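Local coordinates for protein AP endonuclease, family 2 (PDB 3NGF) that probably isomerises hydroxypyruvate at a manganese site in the mouth of a TIM barrel, at residues P10-N15 against L258-P263; T18-V23 against F29-E34; G39-F44 against H209-S214. One frame throughout, in Å; residues are numbered along the deposited sequence.

Interaction 1. Residues P10-N15 against L258-P263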
ATOM      1  N   PRO A  10      -7.041  -9.732 -12.893  1.00 25.10           N
ATOM      2  CA  PRO A  10      -6.095  -8.875 -12.185  1.00 22.56           C
ATOM      3  C   PRO A  10      -4.757  -9.526 -11.954  1.00 21.15           C
ATOM      4  O   PRO A  10      -4.642 -10.756 -11.973  1.00 21.53           O
ATOM      5  CB  PRO A  10      -6.761  -8.641 -10.818  1.00 22.60           C
ATOM      6  CG  PRO A  10      -8.155  -9.029 -10.981  1.00 24.65           C
ATOM      7  CD  PRO A  10      -8.157 -10.126 -12.019  1.00 25.26           C
ATOM      8  N   ARG A  11      -3.739  -8.701 -11.753  1.00 18.82           N
ATOM      9  CA  ARG A  11      -2.424  -9.222 -11.399  1.00 17.95           C
ATOM     10  C   ARG A  11      -2.147  -8.996  -9.919  1.00 15.31           C
ATOM     11  O   ARG A  11      -2.369  -7.909  -9.384  1.00 14.11           O
ATOM     12  CB  ARG A  11      -1.327  -8.652 -12.278  1.00 19.15           C
ATOM     13  CG  ARG A  11      -1.378  -7.202 -12.486  1.00 20.03           C
ATOM     14  CD  ARG A  11      -0.195  -6.727 -13.340  1.00 22.45           C
ATOM     15  NE  ARG A  11      -0.278  -5.281 -13.526  1.00 21.79           N
ATOM     16  CZ  ARG A  11       0.663  -4.519 -14.064  1.00 22.40           C
ATOM     17  NH1 ARG A  11       1.798  -5.044 -14.523  1.00 20.85           N
ATOM     18  NH2 ARG A  11       0.449  -3.215 -14.165  1.00 23.84           N
ATOM     19  N   PHE A  12      -1.703 -10.053  -9.255  1.00 14.07           N
ATOM     20  CA  PHE A  12      -1.562 -10.065  -7.796  1.00 13.24           C
ATOM     21  C   PHE A  12      -0.099 -10.015  -7.363  1.00 13.46           C
ATOM     22  O   PHE A  12       0.789 -10.638  -7.963  1.00 12.92           O
ATOM     23  CB  PHE A  12      -2.237 -11.294  -7.174  1.00 13.72           C
ATOM     24  CG  PHE A  12      -3.693 -11.340  -7.395  1.00 13.85           C
ATOM     25  CD1 PHE A  12      -4.558 -10.718  -6.503  1.00 11.10           C
ATOM     26  CD2 PHE A  12      -4.218 -11.952  -8.532  1.00 13.64           C
ATOM     27  CE1 PHE A  12      -5.932 -10.727  -6.731  1.00 12.93           C
ATOM     28  CE2 PHE A  12      -5.572 -11.977  -8.759  1.00 13.84           C
ATOM     29  CZ  PHE A  12      -6.448 -11.362  -7.840  1.00 13.46           C
ATOM     30  N   ALA A  13       0.134  -9.237  -6.310  1.00 12.53           N
ATOM     31  CA  ALA A  13       1.448  -9.097  -5.690  1.00 12.21           C
ATOM     32  C   ALA A  13       1.386  -9.685  -4.284  1.00 11.97           C
ATOM     33  O   ALA A  13       0.511  -9.308  -3.495  1.00 12.01           O
ATOM     34  CB  ALA A  13       1.819  -7.633  -5.589  1.00 11.02           C
ATOM     35  N   ALA A  14       2.294 -10.602  -3.964  1.00 11.70           N
ATOM     36  CA  ALA A  14       2.402 -11.140  -2.613  1.00 11.44           C
ATOM     37  C   ALA A  14       2.939 -10.048  -1.686  1.00 11.12           C
ATOM     38  O   ALA A  14       3.876  -9.329  -2.052  1.00 10.23           O
ATOM     39  CB  ALA A  14       3.333 -12.369  -2.586  1.00 11.83           C
ATOM     40  N   ASN A  15       2.317  -9.869  -0.531  1.00 10.29           N
ATOM     41  CA  ASN A  15       2.882  -8.991   0.500  1.00 10.78           C
ATOM     42  C   ASN A  15       3.852  -9.784   1.402  1.00 11.11           C
ATOM     43  O   ASN A  15       3.437 -10.645   2.189  1.00 12.33           O
ATOM     44  CB  ASN A  15       1.779  -8.292   1.314  1.00 11.78           C
ATOM     45  CG  ASN A  15       2.332  -7.246   2.243  1.00 11.73           C
ATOM     46  OD1 ASN A  15       3.151  -7.564   3.099  1.00 13.20           O
ATOM     47  ND2 ASN A  15       1.905  -5.976   2.074  1.00 11.49           N
ATOM     48  N   LEU A 258      -3.340 -20.985  -0.724  1.00 18.07           N
ATOM     49  CA  LEU A 258      -3.302 -20.362  -2.047  1.00 16.78           C
ATOM     50  C   LEU A 258      -4.223 -20.953  -3.137  1.00 17.99           C
ATOM     51  O   LEU A 258      -4.082 -20.607  -4.300  1.00 17.25           O
ATOM     52  CB  LEU A 258      -1.853 -20.309  -2.531  1.00 16.66           C
ATOM     53  CG  LEU A 258      -0.957 -19.323  -1.787  1.00 15.69           C
ATOM     54  CD1 LEU A 258       0.473 -19.402  -2.313  1.00 18.22           C
ATOM     55  CD2 LEU A 258      -1.491 -17.876  -1.882  1.00 14.43           C
ATOM     56  N   ALA A 259      -5.205 -21.795  -2.776  1.00 19.50           N
ATOM     57  CA  ALA A 259      -6.163 -22.283  -3.778  1.00 21.19           C
ATOM     58  C   ALA A 259      -6.886 -21.134  -4.499  1.00 20.42           C
ATOM     59  O   ALA A 259      -7.155 -21.219  -5.692  1.00 20.49           O
ATOM     60  CB  ALA A 259      -7.210 -23.279  -3.150  1.00 23.60           C
ATOM     61  N   TRP A 260      -7.174 -20.045  -3.781  1.00 19.50           N
ATOM     62  CA  TRP A 260      -7.908 -18.917  -4.350  1.00 19.63           C
ATOM     63  C   TRP A 260      -7.133 -18.305  -5.502  1.00 19.26           C
ATOM     64  O   TRP A 260      -7.722 -17.757  -6.437  1.00 19.01           O
ATOM     65  CB  TRP A 260      -8.181 -17.832  -3.281  1.00 19.41           C
ATOM     66  CG  TRP A 260      -6.978 -17.064  -2.865  1.00 17.44           C
ATOM     67  CD1 TRP A 260      -6.175 -17.312  -1.803  1.00 15.79           C
ATOM     68  CD2 TRP A 260      -6.425 -15.906  -3.525  1.00 16.40           C
ATOM     69  NE1 TRP A 260      -5.147 -16.395  -1.754  1.00 15.30           N
ATOM     70  CE2 TRP A 260      -5.275 -15.528  -2.808  1.00 16.26           C
ATOM     71  CE3 TRP A 260      -6.785 -15.180  -4.664  1.00 18.42           C
ATOM     72  CZ2 TRP A 260      -4.469 -14.449  -3.194  1.00 16.43           C
ATOM     73  CZ3 TRP A 260      -6.009 -14.101  -5.038  1.00 18.34           C
ATOM     74  CH2 TRP A 260      -4.864 -13.736  -4.297  1.00 16.59           C
ATOM     75  N   PHE A 261      -5.801 -18.386  -5.401  1.00 18.87           N
ATOM     76  CA  PHE A 261      -4.877 -17.776  -6.367  1.00 18.54           C
ATOM     77  C   PHE A 261      -4.625 -18.673  -7.589  1.00 20.51           C
ATOM     78  O   PHE A 261      -4.089 -18.205  -8.592  1.00 20.27           O
ATOM     79  CB  PHE A 261      -3.573 -17.466  -5.635  1.00 17.37           C
ATOM     80  CG  PHE A 261      -2.500 -16.828  -6.484  1.00 17.30           C
ATOM     81  CD1 PHE A 261      -2.739 -15.646  -7.166  1.00 15.44           C
ATOM     82  CD2 PHE A 261      -1.229 -17.394  -6.548  1.00 16.81           C
ATOM     83  CE1 PHE A 261      -1.733 -15.039  -7.928  1.00 17.80           C
ATOM     84  CE2 PHE A 261      -0.202 -16.791  -7.316  1.00 16.49           C
ATOM     85  CZ  PHE A 261      -0.459 -15.625  -8.013  1.00 17.26           C
ATOM     86  N   ALA A 262      -4.990 -19.957  -7.500  1.00 22.60           N
ATOM     87  CA  ALA A 262      -4.717 -20.933  -8.582  1.00 26.31           C
ATOM     88  C   ALA A 262      -5.075 -20.454 -10.003  1.00 28.55           C
ATOM     89  O   ALA A 262      -4.270 -20.607 -10.907  1.00 30.59           O
ATOM     90  CB  ALA A 262      -5.381 -22.287  -8.283  1.00 27.54           C
ATOM     91  N   PRO A 263      -6.265 -19.861 -10.199  1.00 29.75           N
ATOM     92  CA  PRO A 263      -6.646 -19.346 -11.522  1.00 32.47           C
ATOM     93  C   PRO A 263      -5.771 -18.216 -12.077  1.00 33.21           C
ATOM     94  O   PRO A 263      -5.817 -17.943 -13.276  1.00 34.84           O
ATOM     95  CB  PRO A 263      -8.058 -18.794 -11.284  1.00 32.50           C
ATOM     96  CG  PRO A 263      -8.570 -19.553 -10.102  1.00 31.96           C
ATOM     97  CD  PRO A 263      -7.377 -19.773  -9.236  1.00 29.66           C
TER

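Interaction 2. Residues T18-V23 against F29-E34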
ATOM      1  N   THR A  18       3.487  -9.655   5.381  1.00 11.33           N
ATOM      2  CA  THR A  18       2.404 -10.453   6.023  1.00 11.82           C
ATOM      3  C   THR A  18       2.344 -11.926   5.586  1.00 11.84           C
ATOM      4  O   THR A  18       1.855 -12.783   6.348  1.00 13.25           O
ATOM      5  CB  THR A  18       1.020  -9.806   5.821  1.00 11.49           C
ATOM      6  OG1 THR A  18       0.624  -9.866   4.447  1.00 10.65           O
ATOM      7  CG2 THR A  18       0.987  -8.334   6.357  1.00 11.30           C
ATOM      8  N   MET A  19       2.816 -12.215   4.375  1.00 10.66           N
ATOM      9  CA  MET A  19       2.829 -13.590   3.833  1.00 11.01           C
ATOM     10  C   MET A  19       4.206 -14.193   3.888  1.00 12.14           C
ATOM     11  O   MET A  19       5.206 -13.478   3.937  1.00 12.10           O
ATOM     12  CB  MET A  19       2.333 -13.640   2.385  1.00  9.91           C
ATOM     13  CG  MET A  19       0.914 -13.116   2.176  1.00 11.28           C
ATOM     14  SD  MET A  19       0.390 -13.014   0.475  1.00 12.06           S
ATOM     15  CE  MET A  19       0.513 -14.749  -0.033  1.00 11.84           C
ATOM     16  N   PHE A  20       4.245 -15.528   3.832  1.00 13.46           N
ATOM     17  CA  PHE A  20       5.485 -16.291   3.836  1.00 13.45           C
ATOM     18  C   PHE A  20       6.353 -16.069   5.086  1.00 14.60           C
ATOM     19  O   PHE A  20       7.578 -16.253   5.041  1.00 14.82           O
ATOM     20  CB  PHE A  20       6.282 -16.005   2.552  1.00 12.52           C
ATOM     21  CG  PHE A  20       5.555 -16.389   1.311  1.00 12.20           C
ATOM     22  CD1 PHE A  20       5.419 -17.713   0.961  1.00 13.01           C
ATOM     23  CD2 PHE A  20       4.980 -15.423   0.502  1.00 13.31           C
ATOM     24  CE1 PHE A  20       4.741 -18.073  -0.177  1.00 12.53           C
ATOM     25  CE2 PHE A  20       4.312 -15.763  -0.635  1.00 13.01           C
ATOM     26  CZ  PHE A  20       4.190 -17.105  -0.985  1.00 13.93           C
ATOM     27  N   ASN A  21       5.710 -15.763   6.223  1.00 14.85           N
ATOM     28  CA  ASN A  21       6.437 -15.499   7.470  1.00 16.04           C
ATOM     29  C   ASN A  21       6.975 -16.779   8.115  1.00 16.17           C
ATOM     30  O   ASN A  21       7.615 -16.744   9.177  1.00 17.00           O
ATOM     31  CB  ASN A  21       5.574 -14.735   8.475  1.00 16.66           C
ATOM     32  CG  ASN A  21       5.437 -13.267   8.161  1.00 18.68           C
ATOM     33  OD1 ASN A  21       5.577 -12.800   7.002  1.00 17.46           O
ATOM     34  ND2 ASN A  21       5.146 -12.500   9.213  1.00 20.75           N
ATOM     35  N   GLU A  22       6.734 -17.911   7.461  1.00 16.36           N
ATOM     36  CA  GLU A  22       7.335 -19.180   7.853  1.00 17.75           C
ATOM     37  C   GLU A  22       8.850 -19.149   7.664  1.00 17.28           C
ATOM     38  O   GLU A  22       9.567 -19.955   8.273  1.00 18.29           O
ATOM     39  CB  GLU A  22       6.742 -20.336   7.042  1.00 18.27           C
ATOM     40  CG  GLU A  22       5.266 -20.650   7.337  1.00 19.38           C
ATOM     41  CD  GLU A  22       4.219 -19.781   6.574  1.00 17.89           C
ATOM     42  OE1 GLU A  22       4.531 -19.053   5.626  1.00 16.86           O
ATOM     43  OE2 GLU A  22       3.034 -19.854   6.940  1.00 20.43           O
ATOM     44  N   VAL A  23       9.334 -18.229   6.825  1.00 15.85           N
ATOM     45  CA  VAL A  23      10.770 -18.065   6.587  1.00 15.40           C
ATOM     46  C   VAL A  23      11.176 -16.604   6.813  1.00 14.68           C
ATOM     47  O   VAL A  23      10.313 -15.717   6.792  1.00 14.43           O
ATOM     48  CB  VAL A  23      11.187 -18.554   5.172  1.00 14.41           C
ATOM     49  CG1 VAL A  23      10.847 -20.054   4.999  1.00 16.09           C
ATOM     50  CG2 VAL A  23      10.557 -17.701   4.063  1.00 13.39           C
ATOM     51  N   PHE A  29      11.156 -13.958  -1.118  1.00 10.39           N
ATOM     52  CA  PHE A  29      11.129 -13.632  -2.540  1.00 10.15           C
ATOM     53  C   PHE A  29      11.042 -14.895  -3.401  1.00 11.05           C
ATOM     54  O   PHE A  29      10.151 -15.014  -4.259  1.00 10.74           O
ATOM     55  CB  PHE A  29      12.344 -12.786  -2.930  1.00  9.63           C
ATOM     56  CG  PHE A  29      12.361 -11.413  -2.287  1.00 10.09           C
ATOM     57  CD1 PHE A  29      11.859 -10.315  -2.962  1.00  9.72           C
ATOM     58  CD2 PHE A  29      12.885 -11.235  -1.016  1.00 11.04           C
ATOM     59  CE1 PHE A  29      11.875  -9.056  -2.383  1.00  8.78           C
ATOM     60  CE2 PHE A  29      12.907  -9.988  -0.419  1.00  9.50           C
ATOM     61  CZ  PHE A  29      12.379  -8.895  -1.101  1.00  9.88           C
ATOM     62  N   ARG A  30      11.921 -15.860  -3.129  1.00 11.66           N
ATOM     63  CA  ARG A  30      11.890 -17.155  -3.822  1.00 12.14           C
ATOM     64  C   ARG A  30      10.557 -17.888  -3.610  1.00 12.23           C
ATOM     65  O   ARG A  30       9.974 -18.455  -4.545  1.00 12.64           O
ATOM     66  CB  ARG A  30      13.021 -18.034  -3.338  1.00 13.25           C
ATOM     67  CG  ARG A  30      13.060 -19.417  -4.033  1.00 16.75           C
ATOM     68  CD  ARG A  30      14.223 -20.293  -3.560  1.00 21.67           C
ATOM     69  NE  ARG A  30      14.180 -20.585  -2.123  1.00 24.23           N
ATOM     70  CZ  ARG A  30      13.442 -21.537  -1.548  1.00 30.05           C
ATOM     71  NH1 ARG A  30      12.648 -22.334  -2.267  1.00 32.48           N
ATOM     72  NH2 ARG A  30      13.499 -21.700  -0.234  1.00 32.17           N
ATOM     73  N   LEU A  31      10.081 -17.913  -2.375  1.00 12.11           N
ATOM     74  CA  LEU A  31       8.812 -18.606  -2.121  1.00 13.73           C
ATOM     75  C   LEU A  31       7.609 -17.984  -2.871  1.00 13.32           C
ATOM     76  O   LEU A  31       6.746 -18.709  -3.385  1.00 14.70           O
ATOM     77  CB  LEU A  31       8.551 -18.722  -0.631  1.00 14.41           C
ATOM     78  CG  LEU A  31       9.531 -19.544   0.209  1.00 17.03           C
ATOM     79  CD1 LEU A  31       8.925 -19.691   1.622  1.00 17.30           C
ATOM     80  CD2 LEU A  31       9.855 -20.910  -0.391  1.00 16.65           C
ATOM     81  N   ALA A  32       7.569 -16.656  -2.967  1.00 12.44           N
ATOM     82  CA  ALA A  32       6.528 -15.959  -3.697  1.00 12.24           C
ATOM     83  C   ALA A  32       6.611 -16.278  -5.172  1.00 12.78           C
ATOM     84  O   ALA A  32       5.604 -16.577  -5.792  1.00 12.94           O
ATOM     85  CB  ALA A  32       6.632 -14.405  -3.472  1.00 10.81           C
ATOM     86  N   ALA A  33       7.816 -16.249  -5.732  1.00 12.88           N
ATOM     87  CA  ALA A  33       7.992 -16.575  -7.154  1.00 13.49           C
ATOM     88  C   ALA A  33       7.627 -18.047  -7.465  1.00 15.24           C
ATOM     89  O   ALA A  33       6.969 -18.325  -8.478  1.00 15.19           O
ATOM     90  CB  ALA A  33       9.430 -16.256  -7.598  1.00 14.50           C
ATOM     91  N   GLU A  34       8.010 -18.975  -6.583  1.00 15.09           N
ATOM     92  CA  GLU A  34       7.684 -20.410  -6.774  1.00 17.82           C
ATOM     93  C   GLU A  34       6.177 -20.665  -6.643  1.00 17.87           C
ATOM     94  O   GLU A  34       5.664 -21.617  -7.237  1.00 18.65           O
ATOM     95  CB  GLU A  34       8.475 -21.290  -5.799  1.00 17.96           C
ATOM     96  CG  GLU A  34       9.982 -21.391  -6.141  1.00 20.49           C
ATOM     97  CD  GLU A  34      10.778 -22.208  -5.131  1.00 22.69           C
ATOM     98  OE1 GLU A  34      10.166 -22.708  -4.158  1.00 26.22           O
ATOM     99  OE2 GLU A  34      12.015 -22.361  -5.321  1.00 21.03           O
TER

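Interaction 3. Residues G39-F44 against H209-S214. With MN (manganese (II) ion), chain C.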
ATOM      1  N   GLY A  39       4.794 -10.332  -8.882  1.00 11.28           N
ATOM      2  CA  GLY A  39       5.045  -9.077  -8.178  1.00 11.69           C
ATOM      3  C   GLY A  39       5.008  -9.257  -6.681  1.00 11.17           C
ATOM      4  O   GLY A  39       4.358 -10.189  -6.171  1.00 10.84           O
ATOM      5  N   VAL A  40       5.716  -8.372  -5.970  1.00 10.90           N
ATOM      6  CA  VAL A  40       5.695  -8.365  -4.518  1.00 10.41           C
ATOM      7  C   VAL A  40       5.565  -6.929  -3.981  1.00  9.96           C
ATOM      8  O   VAL A  40       5.888  -5.953  -4.672  1.00  9.83           O
ATOM      9  CB  VAL A  40       6.939  -9.027  -3.894  1.00 10.70           C
ATOM     10  CG1 VAL A  40       7.004 -10.519  -4.253  1.00  8.89           C
ATOM     11  CG2 VAL A  40       8.219  -8.311  -4.330  1.00 10.90           C
ATOM     12  N   GLU A  41       5.114  -6.842  -2.746  1.00  9.03           N
ATOM     13  CA  GLU A  41       5.089  -5.590  -1.978  1.00  9.31           C
ATOM     14  C   GLU A  41       5.526  -5.912  -0.565  1.00  9.66           C
ATOM     15  O   GLU A  41       5.499  -7.080  -0.154  1.00  9.75           O
ATOM     16  CB  GLU A  41       3.701  -4.966  -1.981  1.00  9.24           C
ATOM     17  CG  GLU A  41       2.607  -5.800  -1.296  1.00  9.79           C
ATOM     18  CD  GLU A  41       1.249  -5.127  -1.319  1.00 10.84           C
ATOM     19  OE1 GLU A  41       0.969  -4.354  -2.265  1.00 14.64           O
ATOM     20  OE2 GLU A  41       0.449  -5.388  -0.376  1.00 13.57           O
ATOM     21  N   PHE A  42       5.864  -4.881   0.206  1.00  9.54           N
ATOM     22  CA  PHE A  42       6.123  -5.044   1.631  1.00  9.92           C
ATOM     23  C   PHE A  42       6.133  -3.658   2.245  1.00 11.96           C
ATOM     24  O   PHE A  42       6.053  -2.681   1.508  1.00 13.54           O
ATOM     25  CB  PHE A  42       7.438  -5.821   1.938  1.00 10.31           C
ATOM     26  CG  PHE A  42       8.594  -5.437   1.061  1.00 11.06           C
ATOM     27  CD1 PHE A  42       9.219  -4.209   1.222  1.00 15.55           C
ATOM     28  CD2 PHE A  42       9.040  -6.286   0.071  1.00 11.42           C
ATOM     29  CE1 PHE A  42      10.297  -3.836   0.392  1.00 17.52           C
ATOM     30  CE2 PHE A  42      10.116  -5.923  -0.744  1.00 11.97           C
ATOM     31  CZ  PHE A  42      10.735  -4.730  -0.589  1.00 13.47           C
ATOM     32  N   LEU A  43       6.191  -3.539   3.568  1.00 14.13           N
ATOM     33  CA  LEU A  43       6.117  -2.214   4.176  1.00 15.13           C
ATOM     34  C   LEU A  43       7.442  -1.466   4.071  1.00 13.99           C
ATOM     35  O   LEU A  43       7.530  -0.430   3.391  1.00 13.13           O
ATOM     36  CB  LEU A  43       5.645  -2.318   5.628  1.00 16.04           C
ATOM     37  CG  LEU A  43       4.132  -2.505   5.700  1.00 20.17           C
ATOM     38  CD1 LEU A  43       3.750  -3.893   5.323  1.00 23.39           C
ATOM     39  CD2 LEU A  43       3.574  -2.127   7.083  1.00 23.00           C
ATOM     40  N   PHE A  44       8.484  -2.010   4.696  1.00 13.83           N
ATOM     41  CA  PHE A  44       9.744  -1.275   4.861  1.00 15.07           C
ATOM     42  C   PHE A  44      10.974  -2.073   4.468  1.00 16.14           C
ATOM     43  O   PHE A  44      11.247  -3.115   5.057  1.00 18.58           O
ATOM     44  CB  PHE A  44       9.895  -0.771   6.311  1.00 15.98           C
ATOM     45  CG  PHE A  44       8.657  -0.109   6.866  1.00 15.61           C
ATOM     46  CD1 PHE A  44       8.215   1.116   6.381  1.00 16.00           C
ATOM     47  CD2 PHE A  44       7.928  -0.709   7.887  1.00 19.16           C
ATOM     48  CE1 PHE A  44       7.079   1.737   6.900  1.00 15.88           C
ATOM     49  CE2 PHE A  44       6.787  -0.098   8.391  1.00 18.88           C
ATOM     50  CZ  PHE A  44       6.365   1.128   7.902  1.00 18.00           C
ATOM     51  N   HIS A 209      -3.346   1.739  -6.605  1.00 11.96           N
ATOM     52  CA  HIS A 209      -3.020   0.457  -6.022  1.00 10.84           C
ATOM     53  C   HIS A 209      -4.242   0.009  -5.241  1.00 10.74           C
ATOM     54  O   HIS A 209      -5.004   0.839  -4.732  1.00 10.62           O
ATOM     55  CB  HIS A 209      -1.783   0.540  -5.131  1.00 11.48           C
ATOM     56  CG  HIS A 209      -1.228  -0.802  -4.744  1.00  9.84           C
ATOM     57  ND1 HIS A 209      -0.847  -1.741  -5.674  1.00 10.17           N
ATOM     58  CD2 HIS A 209      -1.033  -1.371  -3.530  1.00 13.82           C
ATOM     59  CE1 HIS A 209      -0.445  -2.841  -5.046  1.00 12.50           C
ATOM     60  NE2 HIS A 209      -0.542  -2.636  -3.743  1.00 12.83           N
ATOM     61  N   VAL A 210      -4.407  -1.299  -5.183  1.00 10.54           N
ATOM     62  CA  VAL A 210      -5.498  -1.954  -4.490  1.00  9.79           C
ATOM     63  C   VAL A 210      -4.847  -3.040  -3.617  1.00  9.67           C
ATOM     64  O   VAL A 210      -3.853  -3.640  -3.996  1.00 10.68           O
ATOM     65  CB  VAL A 210      -6.518  -2.564  -5.477  1.00  9.99           C
ATOM     66  CG1 VAL A 210      -7.607  -3.398  -4.718  1.00  9.39           C
ATOM     67  CG2 VAL A 210      -7.160  -1.476  -6.341  1.00 11.47           C
ATOM     68  N   GLN A 211      -5.407  -3.245  -2.439  1.00 10.30           N
ATOM     69  CA  GLN A 211      -5.033  -4.341  -1.561  1.00 10.05           C
ATOM     70  C   GLN A 211      -6.285  -5.081  -1.113  1.00  9.23           C
ATOM     71  O   GLN A 211      -7.387  -4.511  -1.115  1.00  9.02           O
ATOM     72  CB  GLN A 211      -4.259  -3.841  -0.351  1.00  9.80           C
ATOM     73  CG  GLN A 211      -2.834  -3.374  -0.698  1.00 10.27           C
ATOM     74  CD  GLN A 211      -2.179  -2.699   0.463  1.00 11.47           C
ATOM     75  OE1 GLN A 211      -2.806  -1.915   1.161  1.00 11.83           O
ATOM     76  NE2 GLN A 211      -0.917  -3.023   0.706  1.00 10.81           N
ATOM     77  N   ILE A 212      -6.098  -6.357  -0.779  1.00  9.39           N
ATOM     78  CA  ILE A 212      -7.178  -7.256  -0.358  1.00  9.90           C
ATOM     79  C   ILE A 212      -6.819  -8.138   0.844  1.00 10.41           C
ATOM     80  O   ILE A 212      -5.655  -8.502   1.072  1.00 10.74           O
ATOM     81  CB  ILE A 212      -7.680  -8.165  -1.523  1.00 10.54           C
ATOM     82  CG1 ILE A 212      -6.609  -9.175  -1.961  1.00 11.46           C
ATOM     83  CG2 ILE A 212      -8.182  -7.303  -2.702  1.00 11.99           C
ATOM     84  CD1 ILE A 212      -7.103 -10.220  -2.999  1.00 11.59           C
ATOM     85  N   ALA A 213      -7.855  -8.477   1.619  1.00  9.64           N
ATOM     86  CA  ALA A 213      -7.767  -9.403   2.729  1.00  9.77           C
ATOM     87  C   ALA A 213      -9.205  -9.691   3.153  1.00 10.42           C
ATOM     88  O   ALA A 213     -10.104  -8.840   2.963  1.00  9.47           O
ATOM     89  CB  ALA A 213      -6.946  -8.809   3.927  1.00  9.69           C
ATOM     90  N   SER A 214      -9.454 -10.873   3.702  1.00 10.95           N
ATOM     91  CA  SER A 214     -10.809 -11.187   4.177  1.00 12.28           C
ATOM     92  C   SER A 214     -11.276 -10.209   5.257  1.00 12.10           C
ATOM     93  O   SER A 214     -10.468  -9.700   6.045  1.00 12.04           O
ATOM     94  CB  SER A 214     -10.916 -12.638   4.685  1.00 12.34           C
ATOM     95  OG  SER A 214     -10.304 -12.823   5.938  1.00 14.01           O
TER
HETATM   96 MN    MN C 262      -3.104  -1.872   3.435  1.00 18.06          MN
HETATM   97  O   HOH W   1      -0.837  -0.902   3.544  1.00 17.59           O
HETATM   98  O   HOH W   2      -3.014  -1.741   5.698  1.00 13.92           O

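Interaction 1. Residues P10-N15 against L258-P263
On the outer side of the TIM barrel, Phe-12 of the first strand packs against Trp-260 and Phe-261 of the loop after the last strand, residues 258-263, which lies over strands one and eight. The principal element is a T-shaped aromatic pair: the six-membered ring of Trp-260 brings its edge to one face of Phe-12, with the ring centroids 5.1 Å apart and the planes at 79°. The far corner of the indole does the touching. CH2 of Trp-260 lies 3.8 Å from CD1 of Phe-12, while CZ3 of Trp-260 stands above the ring toward its rim, 3.8 Å from CE1 of Phe-12. Phe-261 meets the same residue nearer the backbone, where its CE1 approaches CB of Phe-12 at 3.9 Å and CD2 of Phe-12 at 4.0 Å.

The two consecutive residues reach the same target with different first torsions. In Trp-260, CG lies between the backbone N and the carbonyl carbon (chi1 72°), whereas in Phe-261 it is anti to the backbone N (chi1 -180°). The turn of Trp-260 about its CA-CB bond also lays the indole against CB of Phe-261, which sits over the centre of one face, 3.7 Å above the plane, so the two residues also pack on each other. Residues 259-263 have helical backbone angles, and a hydrogen bond from Phe-261 N to Leu-258 O (3.0 Å) closes a turn there. The indole NE1 is satisfied by the hydroxyl of Tyr-248.

Around this cluster, Phe-232 of helix 228-237 adds another edge-to-face partner to Phe-12, and Phe-37 stacks on Phe-261. Strand 243-246 runs alongside strand 11-15, with Cys-246 touching both Phe-12 and Trp-260.

Interaction 2. Residues T18-V23 against F29-E34
One face of the Phe-20 ring rests on the backbone of the helix, with C of Leu-31 and N of Ala-32 above it; the latter is 3.9 Å from the plane and displaced toward the rim. The ring meets two successive residues along its length. CD1 of Phe-20 touches CB of Leu-31 at 3.7 Å, and at the other end CE2 of Phe-20 reaches CB of Ala-32 at 3.9 Å. CZ of Phe-20 lies 3.8 Å from CA of Ala-32, so the phenyl group packs on main chain as well as on side chains. Its CG is anti to the carbonyl carbon (chi1 -61°), which carries the ring from the loop to the helix surface.

This is the first beta-alpha connection of the TIM barrel: residues 18-23 belong to the loop that follows strand 11-15, and helix 25-34 brings the chain back along the outside. A type I beta turn from Phe-20 to Val-23, with Val-23 N bonded to Phe-20 O at 3.2 Å, folds the loop so that the side chains at both ends of the turn point to the helix and touch Leu-31. Val-23 and Leu-31 approach tip to tip, CG2 of Val-23 being 3.5 Å from CD1 of Leu-31, while CG1 of Val-23 flanks the same methyl.

On the helix, one turn apart, Arg-30 NH1 and Glu-34 OE2 form a salt bridge of 3.1 Å; the carboxylate oxygen lies almost in the guanidinium plane and is approached on its syn side, but well out of the carboxylate plane. Thr-254 OG1 is hydrogen-bonded to both Phe-20 N and Glu-22 OE1.

Interaction 3. Residues G39-F44 against H209-S214
The carboxylate of Glu-41 bridges the interior of the TIM barrel from the second strand to His-209 and Gln-211 of the seventh, using one oxygen for each. His-209 NE2 donates to Glu-41 OE1 at 2.7 Å, approaching nearly along the C-O direction, while the oxygen stands 18° out of the imidazole plane. Gln-211 NE2 donates to Glu-41 OE2 at 2.9 Å; this oxygen lies close to the amide plane, whereas the amide nitrogen comes from above the carboxylate. Beyond CG the glutamate is extended (chi2 180°), which carries its carboxylate across the barrel interior to the seventh strand.

With its NE2 engaged by Glu-41, the amide of Gln-211 is fixed in rotation and presents OE1 to the manganese ion. Glu-41 therefore acts from the second shell, and its charge would probably polarise the amide toward a better metal ligand. Asn-15 ND2 gives Glu-41 OE2 a second hydrogen bond, and Gln-183 NE2 donates to the ligating OE1 of Gln-211. Glu-150, Asp-185 and Glu-247 supply the remaining protein ligands. The manganese lies 2.3 Å from Gln-211 OE1, with water 2 at 2.3 Å and water 1 at 2.5 Å from the ion.

How the interactions relate
From the N terminus, strand 11-15 comes first, and interaction 1 joins it to residues 258-263 near the C terminus, closing a loop that spans nearly the whole chain. Interactions 2 and 3 both lie within that loop, one after the other without crossing. Interaction 2 closes a short local loop between the residues following the first strand and helix 25-34; interaction 3 then spans the barrel from strand 39-41 to strand 207-212. The three meet around the first strand: Ala-14 packs on Phe-20 and Ala-32 of interaction 2, while its O pairs with Glu-41 N of interaction 3. Ala-32 against Val-40 further joins the helix to the second strand.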